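Catechol 1,2-dioxygenase (Acinetobacter sp., PDB 1DMH) catalyses the ferric iron-dependent intradiol cleavage of catechol by O2 to cis,cis-muconate, the first step of this branch of the beta-ketoadipate pathway. Local coordinates at residues A[215-220]-A[251-256]; A[222-227]-A[238-243]; A[83-88]-A[103-108]. All coordinates share one frame; numbering follows the deposited sequence.

Contact 1. Residues A[215-220]-A[251-256]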
# COMPACT_ATOMS: atom_id res chain seq x y z
N LEU A 215 -2.19 13.92 10.85
CA LEU A 215 -3.34 14.75 10.44
C LEU A 215 -4.03 15.40 11.66
O LEU A 215 -5.04 16.07 11.52
CB LEU A 215 -4.37 13.89 9.71
CG LEU A 215 -3.81 13.05 8.54
CD1 LEU A 215 -4.94 12.23 7.90
CD2 LEU A 215 -3.15 13.99 7.51
N GLY A 216 -3.47 15.16 12.84
CA GLY A 216 -4.04 15.70 14.07
C GLY A 216 -5.37 15.06 14.43
O GLY A 216 -6.21 15.67 15.09
N ARG A 217 -5.55 13.81 14.00
CA ARG A 217 -6.80 13.09 14.24
C ARG A 217 -6.65 11.88 15.16
O ARG A 217 -5.56 11.31 15.29
CB ARG A 217 -7.38 12.64 12.90
CG ARG A 217 -7.82 13.76 11.99
CD ARG A 217 -8.32 13.17 10.67
NE ARG A 217 -9.28 12.10 10.95
CZ ARG A 217 -9.60 11.13 10.11
NH1 ARG A 217 -9.04 11.09 8.91
NH2 ARG A 217 -10.42 10.17 10.49
N HIS A 218 -7.75 11.50 15.81
CA HIS A 218 -7.73 10.33 16.69
C HIS A 218 -8.18 9.12 15.89
O HIS A 218 -8.73 9.27 14.79
CB HIS A 218 -8.67 10.55 17.89
CG HIS A 218 -10.11 10.63 17.53
ND1 HIS A 218 -10.86 9.52 17.18
CD2 HIS A 218 -10.95 11.69 17.43
CE1 HIS A 218 -12.09 9.89 16.89
NE2 HIS A 218 -12.18 11.20 17.04
N GLY A 219 -7.97 7.92 16.43
CA GLY A 219 -8.37 6.72 15.73
C GLY A 219 -9.44 5.94 16.46
O GLY A 219 -9.40 4.72 16.45
N ASN A 220 -10.41 6.63 17.05
CA ASN A 220 -11.48 5.99 17.81
C ASN A 220 -12.85 5.89 17.16
O ASN A 220 -13.26 6.75 16.39
CB ASN A 220 -11.67 6.72 19.12
CG ASN A 220 -10.40 6.79 19.92
OD1 ASN A 220 -9.82 5.76 20.28
ND2 ASN A 220 -9.94 8.00 20.19
N ASP A 251 -18.13 11.72 16.36
CA ASP A 251 -16.76 12.02 16.06
C ASP A 251 -16.03 10.71 15.85
O ASP A 251 -14.97 10.45 16.41
CB ASP A 251 -16.18 12.84 17.22
CG ASP A 251 -14.75 13.29 16.97
OD1 ASP A 251 -14.35 13.43 15.79
OD2 ASP A 251 -14.04 13.54 17.97
N ASP A 252 -16.64 9.89 15.01
CA ASP A 252 -16.15 8.57 14.65
C ASP A 252 -14.99 8.76 13.65
O ASP A 252 -15.14 9.52 12.69
CB ASP A 252 -17.34 7.83 14.03
CG ASP A 252 -17.02 6.47 13.53
OD1 ASP A 252 -15.95 5.90 13.83
OD2 ASP A 252 -17.90 5.94 12.81
N PHE A 253 -13.85 8.10 13.85
CA PHE A 253 -12.75 8.27 12.91
C PHE A 253 -13.08 7.65 11.53
O PHE A 253 -12.45 7.98 10.52
CB PHE A 253 -11.43 7.67 13.46
CG PHE A 253 -11.14 6.25 12.99
CD1 PHE A 253 -11.69 5.14 13.64
CD2 PHE A 253 -10.30 6.02 11.89
CE1 PHE A 253 -11.39 3.82 13.18
CE2 PHE A 253 -10.01 4.72 11.44
CZ PHE A 253 -10.56 3.62 12.09
N ALA A 254 -14.08 6.76 11.50
CA ALA A 254 -14.49 6.11 10.26
C ALA A 254 -15.73 6.77 9.65
O ALA A 254 -16.28 6.27 8.67
CB ALA A 254 -14.76 4.63 10.50
N TYR A 255 -16.19 7.87 10.26
CA TYR A 255 -17.34 8.64 9.74
C TYR A 255 -18.57 7.80 9.38
O TYR A 255 -19.26 8.06 8.39
CB TYR A 255 -16.90 9.41 8.50
CG TYR A 255 -15.64 10.20 8.72
CD1 TYR A 255 -15.67 11.39 9.43
CD2 TYR A 255 -14.40 9.76 8.21
CE1 TYR A 255 -14.51 12.14 9.64
CE2 TYR A 255 -13.23 10.50 8.41
CZ TYR A 255 -13.30 11.69 9.13
OH TYR A 255 -12.19 12.46 9.35
N ALA A 256 -18.88 6.80 10.20
CA ALA A 256 -20.00 5.94 9.89
C ALA A 256 -21.30 6.25 10.59
O ALA A 256 -22.34 5.74 10.22
CB ALA A 256 -19.61 4.50 10.17
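Phe253, a wall residue of the 4-methylcatechol pocket, lies in the type I beta turn from Asp252 to Tyr255, which packs against the loop 215-220. That loop leaves helix 207-214 through a Schellman motif at Gly216. A backbone bond ties turn to loop: Phe253 N donates to Asn220 O at 2.9 Å, with an N-H...O angle of 163°. The start of the Phe253 side chain is pressed on the loop backbone. Its CB is 3.4 Å from His218 O, and its CG is 3.9 Å from Gly219 CA. The side chain also touches 4-methylcatechol, Leu73 and Leu212.

The turn is braced by Asp252. OD1 accepts from Ala254 N, an Asx turn, and OD2 accepts from Ala256 N. Both donors come from above the carboxylate plane. A salt bridge from OD2 to Arg221 adds a third grip on this buried group.

His218 has CG between the backbone N and the carbonyl carbon (chi1 66°), which curls the ring back over its own loop. Asn220 N donates to ND1 at 2.9 Å, almost in the ring plane, and this fixes the ring rotation. The NE2-CE1 edge of the ring then meets Asp251, whose backbone O lies 3.0 Å from His218 NE2. The Asp251 carboxylate stands nearly perpendicular to the ring.

Arg217 and Tyr255 meet tip to tip beside the dimer interface. Arg217 NH1 donates to Gly77 O and to Ala18 O of the second subunit, while the Tyr255 ring meets Phe14 of that subunit edge-to-face. The Arg217 and Tyr255 planes are 45° apart. The meeting is not a hydrogen bond: the Tyr255 hydroxyl sits over the centre of the guanidinium face, with OH 3.0 Å from Arg217 CZ.

Contact 2. Residues A[222-227]-A[238-243]. With FE (Fe (III) ion), chain C; MCT (4-methylcatechol), chain D.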
# COMPACT_ATOMS: atom_id res chain seq x y z
N PRO A 222 -17.02 5.00 18.22
CA PRO A 222 -17.94 4.89 19.36
C PRO A 222 -18.39 3.40 19.46
O PRO A 222 -18.20 2.63 18.52
CB PRO A 222 -19.09 5.81 18.94
CG PRO A 222 -19.06 5.69 17.39
CD PRO A 222 -17.59 5.87 17.17
N ALA A 223 -18.96 3.00 20.60
CA ALA A 223 -19.44 1.62 20.76
C ALA A 223 -20.56 1.44 19.73
O ALA A 223 -21.46 2.27 19.64
CB ALA A 223 -19.98 1.41 22.17
N HIS A 224 -20.51 0.34 18.97
CA HIS A 224 -21.49 0.08 17.92
C HIS A 224 -21.68 -1.42 17.67
O HIS A 224 -20.85 -2.25 18.08
CB HIS A 224 -21.03 0.71 16.61
CG HIS A 224 -19.71 0.18 16.15
ND1 HIS A 224 -18.51 0.57 16.72
CD2 HIS A 224 -19.40 -0.79 15.26
CE1 HIS A 224 -17.53 -0.14 16.21
NE2 HIS A 224 -18.04 -0.98 15.32
N ILE A 225 -22.78 -1.75 17.00
CA ILE A 225 -23.13 -3.13 16.67
C ILE A 225 -23.42 -3.20 15.17
O ILE A 225 -24.19 -2.40 14.65
CB ILE A 225 -24.38 -3.56 17.47
CG1 ILE A 225 -24.07 -3.49 18.97
CG2 ILE A 225 -24.82 -4.97 17.04
CD1 ILE A 225 -25.28 -3.64 19.87
N HIS A 226 -22.78 -4.14 14.48
CA HIS A 226 -22.94 -4.30 13.03
C HIS A 226 -24.13 -5.20 12.67
O HIS A 226 -24.45 -6.13 13.39
CB HIS A 226 -21.70 -4.97 12.44
CG HIS A 226 -20.47 -4.12 12.51
ND1 HIS A 226 -20.13 -3.21 11.53
CD2 HIS A 226 -19.50 -4.04 13.46
CE1 HIS A 226 -19.00 -2.61 11.87
NE2 HIS A 226 -18.60 -3.10 13.03
N TYR A 227 -24.75 -4.91 11.52
CA TYR A 227 -25.85 -5.69 10.99
C TYR A 227 -25.72 -5.94 9.48
O TYR A 227 -25.29 -5.06 8.73
CB TYR A 227 -27.20 -4.97 11.12
CG TYR A 227 -27.84 -4.89 12.48
CD1 TYR A 227 -27.42 -3.95 13.42
CD2 TYR A 227 -28.90 -5.74 12.80
CE1 TYR A 227 -28.06 -3.84 14.66
CE2 TYR A 227 -29.55 -5.65 14.02
CZ TYR A 227 -29.14 -4.70 14.95
OH TYR A 227 -29.80 -4.60 16.15
N THR A 238 -26.71 -3.24 4.79
CA THR A 238 -25.51 -3.21 5.61
C THR A 238 -25.65 -1.95 6.46
O THR A 238 -25.84 -0.87 5.92
CB THR A 238 -24.20 -3.08 4.78
OG1 THR A 238 -24.05 -4.25 3.98
CG2 THR A 238 -22.96 -2.90 5.70
N THR A 239 -25.60 -2.08 7.79
CA THR A 239 -25.74 -0.90 8.61
C THR A 239 -25.18 -1.19 10.00
O THR A 239 -24.55 -2.22 10.23
CB THR A 239 -27.25 -0.45 8.67
OG1 THR A 239 -27.33 0.86 9.26
CG2 THR A 239 -28.08 -1.40 9.53
N GLN A 240 -25.36 -0.26 10.93
CA GLN A 240 -24.88 -0.51 12.28
C GLN A 240 -25.64 0.43 13.20
O GLN A 240 -26.29 1.36 12.72
CB GLN A 240 -23.39 -0.22 12.40
CG GLN A 240 -23.14 1.23 12.67
CD GLN A 240 -21.67 1.61 12.84
OE1 GLN A 240 -21.37 2.71 13.35
NE2 GLN A 240 -20.76 0.74 12.40
N ILE A 241 -25.60 0.16 14.50
CA ILE A 241 -26.22 1.08 15.44
C ILE A 241 -25.16 1.54 16.42
O ILE A 241 -24.23 0.80 16.72
CB ILE A 241 -27.44 0.49 16.19
CG1 ILE A 241 -27.10 -0.83 16.87
CG2 ILE A 241 -28.60 0.37 15.22
CD1 ILE A 241 -28.27 -1.48 17.62
N ASN A 242 -25.31 2.78 16.85
CA ASN A 242 -24.41 3.43 17.79
C ASN A 242 -25.06 3.50 19.14
O ASN A 242 -26.24 3.83 19.25
CB ASN A 242 -24.14 4.87 17.33
CG ASN A 242 -23.22 4.93 16.20
OD1 ASN A 242 -22.02 4.76 16.39
ND2 ASN A 242 -23.75 5.14 14.99
N VAL A 243 -24.30 3.18 20.18
CA VAL A 243 -24.86 3.25 21.53
C VAL A 243 -24.91 4.74 21.91
O VAL A 243 -23.89 5.44 21.92
CB VAL A 243 -23.98 2.44 22.53
CG1 VAL A 243 -24.52 2.59 23.94
CG2 VAL A 243 -23.96 0.96 22.11
FE FE C . -17.05 -2.41 14.26
C1 MCT D . -13.49 -0.01 11.57
C2 MCT D . -14.82 -0.43 11.45
C3 MCT D . -15.38 -1.18 12.51
O3 MCT D . -16.69 -1.59 12.41
C4 MCT D . -14.66 -1.50 13.64
O4 MCT D . -15.26 -2.23 14.64
C5 MCT D . -13.35 -1.10 13.78
C6 MCT D . -12.74 -0.31 12.68
C MCT D . -12.85 0.80 10.43
O HOH W 1 -21.78 -2.73 9.40
O HOH W 2 -15.26 -2.68 12.42
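Strands 224-227 and 238-243 run antiparallel, their axes 162° apart and 4.6 Å apart at closest approach. Ile225 faces Ile241, and Tyr227 faces Thr239, as hydrogen-bonded pairs. His224 with Asn242 and His226 with Gln240 are non-hydrogen-bonded pairs. The bonds of the Ile225 pair, N to O in each direction with Ile241, are both 2.9 Å. Val243 N also donates to Ala223 O.

On one face stand the two histidines, and both bind the ferric ion through NE2. The iron is 2.0 Å from His224 NE2 and 2.1 Å from His226 NE2. The first strand of this beta hairpin thus supplies the His-X-His iron ligands of an intradiol dioxygenase. Tyr164 completes the protein ligands, and 4-methylcatechol chelates the metal with O3 and O4. Tyr200, also an iron-binding residue, is not among the ligands here, as in other substrate complexes of the family.

Second-shell bonds hold both rings. His224 ND1 donates to Pro222 O at 2.8 Å, nearly straight at 175° and in the ring plane. His226 ND1 donates to a water, 2.7 Å away, that in turn donates to Thr239 O. Trp156 stacks on the His226 ring. The Gln240 chain is extended beyond CG and carries its amide to both histidines, with NE2 3.5 Å from His224 CD2.

The other face, with Ile225, Tyr227, Thr239 and Ile241, is largely apolar. Ile241 CG1 sits between the backbone N and the carbonyl carbon (chi1 53°), and this turns CD1 to the edge of the Tyr227 ring, 3.8 Å from CE1. The Tyr227 hydroxyl bonds to that of Tyr190.

Contact 3. Residues A[83-88]-A[103-108]. With MCT (4-methylcatechol), chain D.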
# COMPACT_ATOMS: atom_id res chain seq x y z
N TYR A 83 -17.50 7.49 1.73
CA TYR A 83 -17.68 8.12 0.41
C TYR A 83 -18.44 7.18 -0.54
O TYR A 83 -19.33 7.62 -1.27
CB TYR A 83 -16.32 8.46 -0.22
CG TYR A 83 -16.37 9.05 -1.63
CD1 TYR A 83 -17.14 10.19 -1.92
CD2 TYR A 83 -15.58 8.52 -2.64
CE1 TYR A 83 -17.10 10.79 -3.20
CE2 TYR A 83 -15.53 9.10 -3.92
CZ TYR A 83 -16.28 10.24 -4.19
OH TYR A 83 -16.14 10.83 -5.43
N LEU A 84 -18.08 5.89 -0.53
CA LEU A 84 -18.74 4.89 -1.36
C LEU A 84 -20.21 4.78 -0.97
O LEU A 84 -21.07 4.58 -1.82
CB LEU A 84 -18.04 3.53 -1.24
CG LEU A 84 -16.59 3.47 -1.78
CD1 LEU A 84 -15.99 2.08 -1.55
CD2 LEU A 84 -16.55 3.84 -3.25
N ASP A 85 -20.52 4.91 0.33
CA ASP A 85 -21.91 4.87 0.76
C ASP A 85 -22.62 6.12 0.26
O ASP A 85 -23.80 6.07 -0.11
CB ASP A 85 -22.07 4.83 2.28
CG ASP A 85 -21.70 3.48 2.90
OD1 ASP A 85 -21.64 2.45 2.18
OD2 ASP A 85 -21.50 3.44 4.13
N MET A 86 -21.93 7.26 0.27
CA MET A 86 -22.58 8.48 -0.21
C MET A 86 -22.97 8.30 -1.66
O MET A 86 -24.04 8.75 -2.10
CB MET A 86 -21.64 9.69 -0.06
CG MET A 86 -21.35 10.05 1.38
SD MET A 86 -20.15 11.42 1.51
CE MET A 86 -21.22 12.83 0.96
N ARG A 87 -22.11 7.63 -2.43
CA ARG A 87 -22.41 7.40 -3.83
C ARG A 87 -23.63 6.49 -3.93
O ARG A 87 -24.55 6.76 -4.73
CB ARG A 87 -21.21 6.77 -4.53
CG ARG A 87 -20.01 7.68 -4.62
CD ARG A 87 -18.86 6.92 -5.23
NE ARG A 87 -19.06 6.68 -6.65
CZ ARG A 87 -18.81 5.53 -7.28
NH1 ARG A 87 -18.34 4.46 -6.62
NH2 ARG A 87 -18.99 5.47 -8.60
N MET A 88 -23.66 5.43 -3.12
CA MET A 88 -24.81 4.53 -3.13
C MET A 88 -26.11 5.26 -2.77
O MET A 88 -27.16 5.02 -3.39
CB MET A 88 -24.57 3.36 -2.20
CG MET A 88 -23.60 2.38 -2.79
SD MET A 88 -23.42 0.88 -1.79
CE MET A 88 -22.03 1.25 -0.73
N ARG A 103 -28.05 3.06 5.26
CA ARG A 103 -26.92 2.15 5.16
C ARG A 103 -25.73 2.83 5.81
O ARG A 103 -25.73 4.05 5.98
CB ARG A 103 -26.53 1.90 3.69
CG ARG A 103 -26.19 3.18 2.92
CD ARG A 103 -25.42 2.88 1.64
NE ARG A 103 -26.09 1.94 0.76
CZ ARG A 103 -27.13 2.23 -0.02
NH1 ARG A 103 -27.61 3.46 -0.06
NH2 ARG A 103 -27.67 1.28 -0.78
N THR A 104 -24.73 2.06 6.21
CA THR A 104 -23.49 2.68 6.66
C THR A 104 -22.39 1.66 6.45
O THR A 104 -22.68 0.56 5.97
CB THR A 104 -23.52 3.33 8.11
OG1 THR A 104 -22.39 4.20 8.20
CG2 THR A 104 -23.43 2.30 9.23
N ILE A 105 -21.15 1.98 6.79
CA ILE A 105 -20.07 1.06 6.44
C ILE A 105 -20.03 -0.30 7.12
O ILE A 105 -20.45 -0.49 8.26
CB ILE A 105 -18.65 1.74 6.54
CG1 ILE A 105 -18.16 1.82 8.00
CG2 ILE A 105 -18.72 3.14 5.90
CD1 ILE A 105 -16.71 2.31 8.12
N GLU A 106 -19.55 -1.27 6.36
CA GLU A 106 -19.42 -2.63 6.83
C GLU A 106 -18.25 -2.72 7.79
O GLU A 106 -18.34 -3.40 8.81
CB GLU A 106 -19.20 -3.57 5.63
CG GLU A 106 -18.96 -5.03 6.00
CD GLU A 106 -18.73 -5.89 4.77
OE1 GLU A 106 -19.25 -5.56 3.67
OE2 GLU A 106 -18.05 -6.93 4.89
N GLY A 107 -17.15 -2.05 7.49
CA GLY A 107 -15.99 -2.18 8.35
C GLY A 107 -15.25 -3.42 7.88
O GLY A 107 -15.81 -4.23 7.13
N PRO A 108 -13.99 -3.63 8.29
CA PRO A 108 -13.23 -4.80 7.84
C PRO A 108 -13.26 -6.08 8.70
O PRO A 108 -12.50 -7.01 8.44
CB PRO A 108 -11.83 -4.22 7.73
CG PRO A 108 -11.77 -3.40 9.05
CD PRO A 108 -13.14 -2.72 9.10
C1 MCT D . -13.49 -0.01 11.57
C2 MCT D . -14.82 -0.43 11.45
C3 MCT D . -15.38 -1.18 12.51
O3 MCT D . -16.69 -1.59 12.41
C4 MCT D . -14.66 -1.50 13.64
O4 MCT D . -15.26 -2.23 14.64
C5 MCT D . -13.35 -1.10 13.78
C6 MCT D . -12.74 -0.31 12.68
C MCT D . -12.85 0.80 10.43
O HOH W 3 -21.41 5.61 5.73
O HOH W 4 -22.52 0.17 3.23
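The loop 103-108 passes beside helix 83-88, and the two backbones come nearest at Asp85 and Thr104, whose CA atoms are 6.5 Å apart. No direct hydrogen bond crosses between the segments. Two waters do the bridging, and both donate to the Asp85 carboxylate. One lies 2.7 Å from Asp85 OD1 and 2.8 Å from Thr104 O. The other lies 2.7 Å from Asp85 OD2 and 3.0 Å from Thr104 OG1. Asp85 CG lies anti to its own carbonyl carbon (chi1 -73°), and this sends the carboxylate out from the helix to the loop. OD2 also rests against Ile105 CG2, 3.3 Å away. It lies close to Ile105 N too, but the angle is too poor for a bond. Thr104 OG1 has a further hydrogen-bond partner in Ala256 O.

Helix 80-94 is the last of the five N-terminal helices that form the helical zipper of the dimer. Its other side meets the second subunit: Tyr83 stacks on Tyr42 of the second subunit, and Arg87 NH1 donates to Ile50 O of that subunit. The contact therefore joins the zipper to the loop that leads into the catalytic domain.

The Arg103 side chain runs alongside Asp85, but the other way. Its chain bends at chi3 and lays the guanidinium over Met88. Met88 CB sits over the centre of one face of the guanidinium, 3.5 Å from Arg103 CZ. NH1 forms salt bridges with Asp89 and Asp92, further along the same helix. The charged atoms of Arg103 and Asp85 are not in contact, though their opposite charges probably favour each other.

Farther along the loop, Gly107 and Pro108 line the substrate pocket. Pro108 CD lies 3.7 Å from C1 of 4-methylcatechol.

In the fold
Along the chain, contact 3 comes first. Contact 1 follows and brackets contact 2, since residues 222-243 lie between its two segments. Contacts 2 and 3 have centres about 13 Å apart; contact 1 is about 16 Å from each. All three border the 4-methylcatechol site: Phe253 from contact 1, the iron-binding histidines from contact 2, Gly107 and Pro108 from contact 3. Thr104 joins them, with its N close to Thr238 O and its OG1 to Ala256 O. Contacts 1 and 3 also touch the second subunit, whereas contact 2 lies in the mixed sheet of the catalytic domain. The pocket thus sits between that sheet and the dimer-forming helices.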